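Local structure of succinate dehydrogenase subunit A (Mycolicibacterium smegmatis, 7D6V) at residues A[69-74]-A[603-608]; A[84-89]-A[413-418]. The protein probably carries out the FAD-dependent oxidation of succinate as the flavoprotein subunit of a mycobacterial succinate dehydrogenase, passing electrons on toward quinone. All coordinates share one frame; numbering follows the deposited sequence.

Interaction 1. Residues A[69-74]-A[603-608]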
loop_
_atom_site.group_PDB
_atom_site.type_symbol
_atom_site.label_atom_id
_atom_site.label_comp_id
_atom_site.label_asym_id
_atom_site.label_seq_id
_atom_site.Cartn_x
_atom_site.Cartn_y
_atom_site.Cartn_z
ATOM N N VAL A 69 22.947 -2.999 -24.601
ATOM C CA VAL A 69 22.094 -1.835 -24.827
ATOM C C VAL A 69 21.724 -1.179 -23.503
ATOM O O VAL A 69 21.770 0.049 -23.367
ATOM C CB VAL A 69 20.845 -2.242 -25.630
ATOM C CG1 VAL A 69 19.927 -1.051 -25.827
ATOM C CG2 VAL A 69 21.248 -2.828 -26.967
ATOM N N HIS A 70 21.353 -1.987 -22.509
ATOM C CA HIS A 70 21.026 -1.454 -21.191
ATOM C C HIS A 70 22.237 -0.783 -20.553
ATOM O O HIS A 70 22.112 0.264 -19.911
ATOM C CB HIS A 70 20.495 -2.579 -20.305
ATOM C CG HIS A 70 19.840 -2.110 -19.043
ATOM N ND1 HIS A 70 19.187 -2.967 -18.186
ATOM C CD2 HIS A 70 19.733 -0.878 -18.496
ATOM C CE1 HIS A 70 18.707 -2.284 -17.164
ATOM N NE2 HIS A 70 19.025 -1.013 -17.327
ATOM N N PHE A 71 23.420 -1.376 -20.720
ATOM C CA PHE A 71 24.641 -0.782 -20.188
ATOM C C PHE A 71 24.918 0.573 -20.826
ATOM O O PHE A 71 25.257 1.537 -20.130
ATOM C CB PHE A 71 25.812 -1.740 -20.409
ATOM C CG PHE A 71 27.158 -1.136 -20.135
ATOM C CD1 PHE A 71 27.560 -0.863 -18.840
ATOM C CD2 PHE A 71 28.026 -0.852 -21.172
ATOM C CE1 PHE A 71 28.794 -0.316 -18.589
ATOM C CE2 PHE A 71 29.261 -0.303 -20.924
ATOM C CZ PHE A 71 29.646 -0.037 -19.629
ATOM N N GLY A 72 24.778 0.666 -22.148
ATOM C CA GLY A 72 24.968 1.944 -22.812
ATOM C C GLY A 72 23.946 2.979 -22.386
ATOM O O GLY A 72 24.270 4.157 -22.222
ATOM N N ASP A 73 22.696 2.552 -22.197
ATOM C CA ASP A 73 21.662 3.467 -21.731
ATOM C C ASP A 73 21.976 3.993 -20.339
ATOM O O ASP A 73 21.790 5.182 -20.060
ATOM C CB ASP A 73 20.303 2.771 -21.742
ATOM C CG ASP A 73 19.769 2.563 -23.137
ATOM O OD1 ASP A 73 20.413 3.026 -24.098
ATOM O OD2 ASP A 73 18.706 1.936 -23.278
ATOM N N THR A 74 22.444 3.119 -19.449
ATOM C CA THR A 74 22.803 3.547 -18.102
ATOM C C THR A 74 23.999 4.490 -18.123
ATOM O O THR A 74 24.021 5.490 -17.398
ATOM C CB THR A 74 23.087 2.327 -17.227
ATOM O OG1 THR A 74 21.867 1.619 -16.987
ATOM C CG2 THR A 74 23.688 2.739 -15.896
ATOM N N VAL A 603 40.544 3.384 -15.052
ATOM C CA VAL A 603 40.637 3.454 -16.512
ATOM C C VAL A 603 39.296 3.065 -17.122
ATOM O O VAL A 603 38.772 1.985 -16.817
ATOM C CB VAL A 603 41.772 2.554 -17.025
ATOM C CG1 VAL A 603 41.806 2.539 -18.541
ATOM C CG2 VAL A 603 43.104 3.020 -16.464
ATOM N N PRO A 604 38.711 3.911 -17.989
ATOM C CA PRO A 604 37.254 3.883 -18.190
ATOM C C PRO A 604 36.635 2.523 -18.472
ATOM O O PRO A 604 35.861 2.036 -17.650
ATOM C CB PRO A 604 37.049 4.830 -19.387
ATOM C CG PRO A 604 38.429 5.129 -19.923
ATOM C CD PRO A 604 39.340 4.998 -18.756
ATOM N N MET A 605 36.988 1.870 -19.573
ATOM C CA MET A 605 36.262 0.673 -19.986
ATOM C C MET A 605 37.163 -0.182 -20.862
ATOM O O MET A 605 37.724 0.312 -21.844
ATOM C CB MET A 605 34.960 1.044 -20.722
ATOM C CG MET A 605 33.870 1.652 -19.837
ATOM S SD MET A 605 32.499 2.481 -20.654
ATOM C CE MET A 605 33.371 3.598 -21.743
ATOM N N ARG A 606 37.309 -1.457 -20.496
ATOM C CA ARG A 606 38.334 -2.293 -21.107
ATOM C C ARG A 606 38.005 -2.698 -22.558
ATOM O O ARG A 606 38.625 -2.133 -23.468
ATOM C CB ARG A 606 38.588 -3.471 -20.155
ATOM C CG ARG A 606 37.342 -3.879 -19.359
ATOM C CD ARG A 606 37.349 -5.358 -19.004
ATOM N NE ARG A 606 36.271 -5.699 -18.083
ATOM C CZ ARG A 606 35.037 -6.006 -18.468
ATOM N NH1 ARG A 606 34.112 -6.300 -17.567
ATOM N NH2 ARG A 606 34.727 -6.022 -19.755
ATOM N N PRO A 607 37.079 -3.618 -22.854
ATOM C CA PRO A 607 36.353 -3.547 -24.137
ATOM C C PRO A 607 34.964 -2.923 -24.069
ATOM O O PRO A 607 34.227 -3.042 -25.053
ATOM C CB PRO A 607 36.244 -5.024 -24.528
ATOM C CG PRO A 607 36.081 -5.686 -23.269
ATOM C CD PRO A 607 37.145 -5.041 -22.450
ATOM N N ASP A 608 34.571 -2.302 -22.957
ATOM C CA ASP A 608 33.264 -1.658 -22.931
ATOM C C ASP A 608 33.379 -0.320 -23.648
ATOM O O ASP A 608 32.948 0.721 -23.151
ATOM C CB ASP A 608 32.767 -1.476 -21.497
ATOM C CG ASP A 608 32.449 -2.787 -20.814
ATOM O OD1 ASP A 608 31.830 -3.659 -21.454
ATOM O OD2 ASP A 608 32.813 -2.941 -19.631
#
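Phe-71 reaches from a helix to Met-605 and Asp-608 on an irregular piece of chain, and the backbones themselves stay well apart. Residues 69-74 are a full turn and a half of helix 67-76, with bonds such as Asp-73 N to Val-69 O (2.9 Å), whereas 603-608 has neither helix nor strand and runs in the loop between strand 594-597 and helix 615-618. Side chains bridge the gap, Phe-71 from the helix and Met-605 and Asp-608 from the loop. With CG anti to the backbone N (chi1 169°), the Phe-71 side chain extends from the helix and its far end, CE2 and CZ, does the touching. Met-605 comes to the ring edge, close to its plane: SD lies 3.9 Å from Phe-71 CZ and 5.2 Å from the ring centroid, 76° off the ring normal. This is an edge-on Met-aromatic contact. Asp-608 CB makes the nearest approach, 3.7 Å from Phe-71 CE2, with the carboxylate carbon CG just behind at 4.0 Å and the carboxylate plane turned 48° from the ring. Ala-87 and Glu-88 of helix 84-102 also pack on Phe-71, while Tyr-622 touches Met-605. All three touching residues are buried, yet no hydrogen bond joins 69-74 to 603-608: their contact is apolar and Met-aromatic, and the charged tie from 603-608 is made instead by Arg-606 to Glu-88.

Interaction 2. Residues A[84-89]-A[413-418]. With FAD (flavin-adenine dinucleotide), chain D.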
loop_
_atom_site.group_PDB
_atom_site.type_symbol
_atom_site.label_atom_id
_atom_site.label_comp_id
_atom_site.label_asym_id
_atom_site.label_seq_id
_atom_site.Cartn_x
_atom_site.Cartn_y
_atom_site.Cartn_z
ATOM N N TRP A 84 31.577 2.009 -14.066
ATOM C CA TRP A 84 31.268 1.183 -15.225
ATOM C C TRP A 84 31.130 -0.287 -14.854
ATOM O O TRP A 84 30.320 -1.000 -15.455
ATOM C CB TRP A 84 32.345 1.364 -16.287
ATOM C CG TRP A 84 33.712 1.075 -15.782
ATOM C CD1 TRP A 84 34.572 1.955 -15.202
ATOM C CD2 TRP A 84 34.389 -0.186 -15.817
ATOM N NE1 TRP A 84 35.747 1.323 -14.877
ATOM C CE2 TRP A 84 35.657 0.007 -15.243
ATOM C CE3 TRP A 84 34.043 -1.459 -16.277
ATOM C CZ2 TRP A 84 36.580 -1.024 -15.116
ATOM C CZ3 TRP A 84 34.960 -2.480 -16.149
ATOM C CH2 TRP A 84 36.213 -2.257 -15.574
ATOM N N ARG A 85 31.912 -0.757 -13.882
ATOM C CA ARG A 85 31.778 -2.137 -13.435
ATOM C C ARG A 85 30.409 -2.382 -12.819
ATOM O O ARG A 85 29.762 -3.395 -13.110
ATOM C CB ARG A 85 32.890 -2.470 -12.444
ATOM C CG ARG A 85 32.929 -3.919 -12.005
ATOM C CD ARG A 85 32.966 -4.881 -13.172
ATOM N NE ARG A 85 33.156 -6.250 -12.706
ATOM C CZ ARG A 85 32.782 -7.333 -13.376
ATOM N NH1 ARG A 85 32.997 -8.534 -12.864
ATOM N NH2 ARG A 85 32.189 -7.217 -14.552
ATOM N N MET A 86 29.938 -1.453 -11.988
ATOM C CA MET A 86 28.622 -1.604 -11.378
ATOM C C MET A 86 27.520 -1.555 -12.426
ATOM O O MET A 86 26.564 -2.333 -12.363
ATOM C CB MET A 86 28.406 -0.527 -10.320
ATOM C CG MET A 86 29.036 -0.847 -8.982
ATOM S SD MET A 86 28.906 0.507 -7.807
ATOM C CE MET A 86 27.265 0.223 -7.156
ATOM N N ALA A 87 27.641 -0.652 -13.399
ATOM C CA ALA A 87 26.633 -0.548 -14.447
ATOM C C ALA A 87 26.583 -1.813 -15.292
ATOM O O ALA A 87 25.503 -2.343 -15.572
ATOM C CB ALA A 87 26.914 0.676 -15.318
ATOM N N GLU A 88 27.749 -2.322 -15.694
ATOM C CA GLU A 88 27.794 -3.550 -16.483
ATOM C C GLU A 88 27.228 -4.725 -15.703
ATOM O O GLU A 88 26.465 -5.539 -16.245
ATOM C CB GLU A 88 29.230 -3.840 -16.907
ATOM C CG GLU A 88 29.449 -5.250 -17.415
ATOM C CD GLU A 88 30.894 -5.684 -17.313
ATOM O OE1 GLU A 88 31.634 -5.103 -16.496
ATOM O OE2 GLU A 88 31.291 -6.605 -18.053
ATOM N N LEU A 89 27.580 -4.822 -14.424
ATOM C CA LEU A 89 27.157 -5.952 -13.615
ATOM C C LEU A 89 25.653 -5.913 -13.377
ATOM O O LEU A 89 24.975 -6.944 -13.457
ATOM C CB LEU A 89 27.950 -5.920 -12.311
ATOM C CG LEU A 89 28.063 -7.092 -11.359
ATOM C CD1 LEU A 89 28.776 -8.215 -12.069
ATOM C CD2 LEU A 89 28.876 -6.635 -10.170
ATOM N N GLU A 413 20.067 2.853 -2.140
ATOM C CA GLU A 413 20.212 4.295 -2.300
ATOM C C GLU A 413 21.354 4.849 -1.460
ATOM O O GLU A 413 21.992 5.828 -1.860
ATOM C CB GLU A 413 18.907 5.005 -1.945
ATOM C CG GLU A 413 18.879 6.459 -2.377
ATOM C CD GLU A 413 17.501 7.072 -2.287
ATOM O OE1 GLU A 413 16.528 6.323 -2.076
ATOM O OE2 GLU A 413 17.390 8.305 -2.431
ATOM N N CYS A 414 21.626 4.248 -0.301
ATOM C CA CYS A 414 22.751 4.689 0.514
ATOM C C CYS A 414 24.091 4.390 -0.138
ATOM O O CYS A 414 25.108 4.938 0.296
ATOM C CB CYS A 414 22.689 4.042 1.898
ATOM S SG CYS A 414 23.148 2.302 1.939
ATOM N N SER A 415 24.116 3.531 -1.151
ATOM C CA SER A 415 25.321 3.243 -1.905
ATOM C C SER A 415 25.552 4.311 -2.971
ATOM O O SER A 415 24.634 5.013 -3.398
ATOM C CB SER A 415 25.224 1.864 -2.551
ATOM O OG SER A 415 26.458 1.479 -3.121
ATOM N N GLY A 416 26.801 4.425 -3.401
ATOM C CA GLY A 416 27.166 5.384 -4.423
ATOM C C GLY A 416 28.016 4.746 -5.501
ATOM O O GLY A 416 28.797 3.829 -5.248
ATOM N N GLY A 417 27.845 5.244 -6.723
ATOM C CA GLY A 417 28.689 4.819 -7.822
ATOM C C GLY A 417 27.968 4.354 -9.069
ATOM O O GLY A 417 28.423 4.632 -10.181
ATOM N N MET A 418 26.846 3.650 -8.910
ATOM C CA MET A 418 26.128 3.143 -10.074
ATOM C C MET A 418 25.642 4.267 -10.978
ATOM O O MET A 418 26.006 4.332 -12.155
ATOM C CB MET A 418 24.947 2.282 -9.645
ATOM C CG MET A 418 24.257 1.723 -10.852
ATOM S SD MET A 418 22.886 0.613 -10.585
ATOM C CE MET A 418 22.434 0.409 -12.295
HETATM P PA FAD D . 14.387 1.732 1.558
HETATM O O1A FAD D . 13.658 0.459 1.337
HETATM O O2A FAD D . 13.786 3.003 1.095
HETATM O O5B FAD D . 14.593 1.882 3.134
HETATM C C5B FAD D . 15.800 1.570 3.805
HETATM C C4B FAD D . 15.496 0.847 5.106
HETATM O O4B FAD D . 16.485 1.150 6.084
HETATM C C3B FAD D . 14.178 1.230 5.735
HETATM O O3B FAD D . 13.562 0.030 6.180
HETATM C C2B FAD D . 14.557 2.042 6.946
HETATM O O2B FAD D . 13.610 1.932 8.001
HETATM C C1B FAD D . 15.865 1.419 7.331
HETATM N N9A FAD D . 16.682 2.344 8.132
HETATM C C8A FAD D . 17.086 3.562 7.775
HETATM N N7A FAD D . 17.821 4.126 8.750
HETATM C C5A FAD D . 17.889 3.254 9.760
HETATM C C6A FAD D . 18.505 3.207 11.094
HETATM N N6A FAD D . 19.222 4.238 11.569
HETATM N N1A FAD D . 18.329 2.102 11.826
HETATM C C2A FAD D . 17.628 1.056 11.381
HETATM N N3A FAD D . 17.043 1.031 10.185
HETATM C C4A FAD D . 17.137 2.079 9.346
HETATM N N1 FAD D . 12.775 4.132 -8.233
HETATM C C2 FAD D . 12.446 3.529 -9.392
HETATM O O2 FAD D . 13.302 2.848 -9.964
HETATM N N3 FAD D . 11.243 3.630 -9.955
HETATM C C4 FAD D . 10.271 4.347 -9.407
HETATM O O4 FAD D . 9.161 4.425 -9.948
HETATM C C4X FAD D . 10.537 5.046 -8.140
HETATM N N5 FAD D . 9.598 5.786 -7.531
HETATM C C5X FAD D . 9.872 6.406 -6.373
HETATM C C6 FAD D . 8.890 7.164 -5.756
HETATM C C7 FAD D . 9.164 7.810 -4.567
HETATM C C7M FAD D . 8.111 8.636 -3.891
HETATM C C8 FAD D . 10.503 7.691 -3.954
HETATM C C8M FAD D . 10.800 8.391 -2.662
HETATM C C9 FAD D . 11.486 6.933 -4.562
HETATM C C9A FAD D . 11.213 6.290 -5.751
HETATM N N10 FAD D . 12.206 5.526 -6.370
HETATM C C10 FAD D . 11.886 4.889 -7.571
HETATM C "C1'" FAD D . 13.529 5.382 -5.773
HETATM C "C2'" FAD D . 13.643 4.008 -5.121
HETATM O "O2'" FAD D . 12.397 3.636 -4.539
HETATM C "C3'" FAD D . 14.675 3.979 -4.008
HETATM O "O3'" FAD D . 15.958 4.205 -4.573
HETATM C "C4'" FAD D . 14.679 2.625 -3.318
HETATM O "O4'" FAD D . 13.407 2.380 -2.736
HETATM C "C5'" FAD D . 15.722 2.536 -2.221
HETATM O "O5'" FAD D . 15.495 1.324 -1.517
HETATM P P FAD D . 16.408 0.845 -0.302
HETATM O O1P FAD D . 16.127 -0.600 -0.089
HETATM O O2P FAD D . 17.814 1.269 -0.537
HETATM O O3P FAD D . 15.875 1.680 0.965
#
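Met-86, on the first turns of helix 84-102, packs against the bend after the short, weakly bonded strand 415-416, which pairs parallel with 383-395 in a mixed sheet. Strand 408-409, just before, belongs to a separate parallel sheet that, with a GxGxxG-type pattern, is consistent with a Rossmann-like dinucleotide site. The apolar contacts centre on Met-86. Bent at chi3 (84°), it brings its methyl round to Met-418, with Met-86 CE 4.0 Å from Met-418 CB, and the two side chains run at a slant to each other; Phe-435 of helix 427-448 packs on both. Met-86 SD meanwhile faces backbone, 3.9 Å from Met-418 N and 4.2 Å from Gly-417 C. The chain turns at Gly-417, with a positive phi (128°), and its backbone runs past that sulfur. No hydrogen bond passes between the segments. Charge works along the helix instead: Arg-85 NH2 donates to Glu-88 OE1 at 2.9 Å, the oxygen lying almost in the guanidinium plane but being met from above the carboxylate plane, and Arg-85 NH1 bridges to Asp-399. Ligand bonds belong to the far end of 413-418, where buried Glu-413 meets FAD with its backbone N-H and, more weakly, its carboxylate. Its side chain, extended beyond CG, brings OE1 to 3.3 Å from the ribityl O3', while Glu-413 N points almost straight (167°) at the phosphate oxygen O2P of FAD, 3.2 Å off.

The two contacts illustrate how pieces distant in sequence converge on one helix pair. Their centres lie about 12 Å apart on the same side of the chain's centre, and helices 67-76 and 84-102, consecutive in the chain, supply one segment to each. The order is 69-74, 84-89, 413-418, 603-608, so interaction 1 brackets interaction 2. They also meet directly: Arg-606 NH1 forms a salt bridge with Glu-88 OE2 at 2.9 Å, giving that glutamate a second arginine partner. Interaction 2 sits nearer the core and leads to FAD, while interaction 1, farther out, is where chain from the C-terminal family region returns to the helix pair.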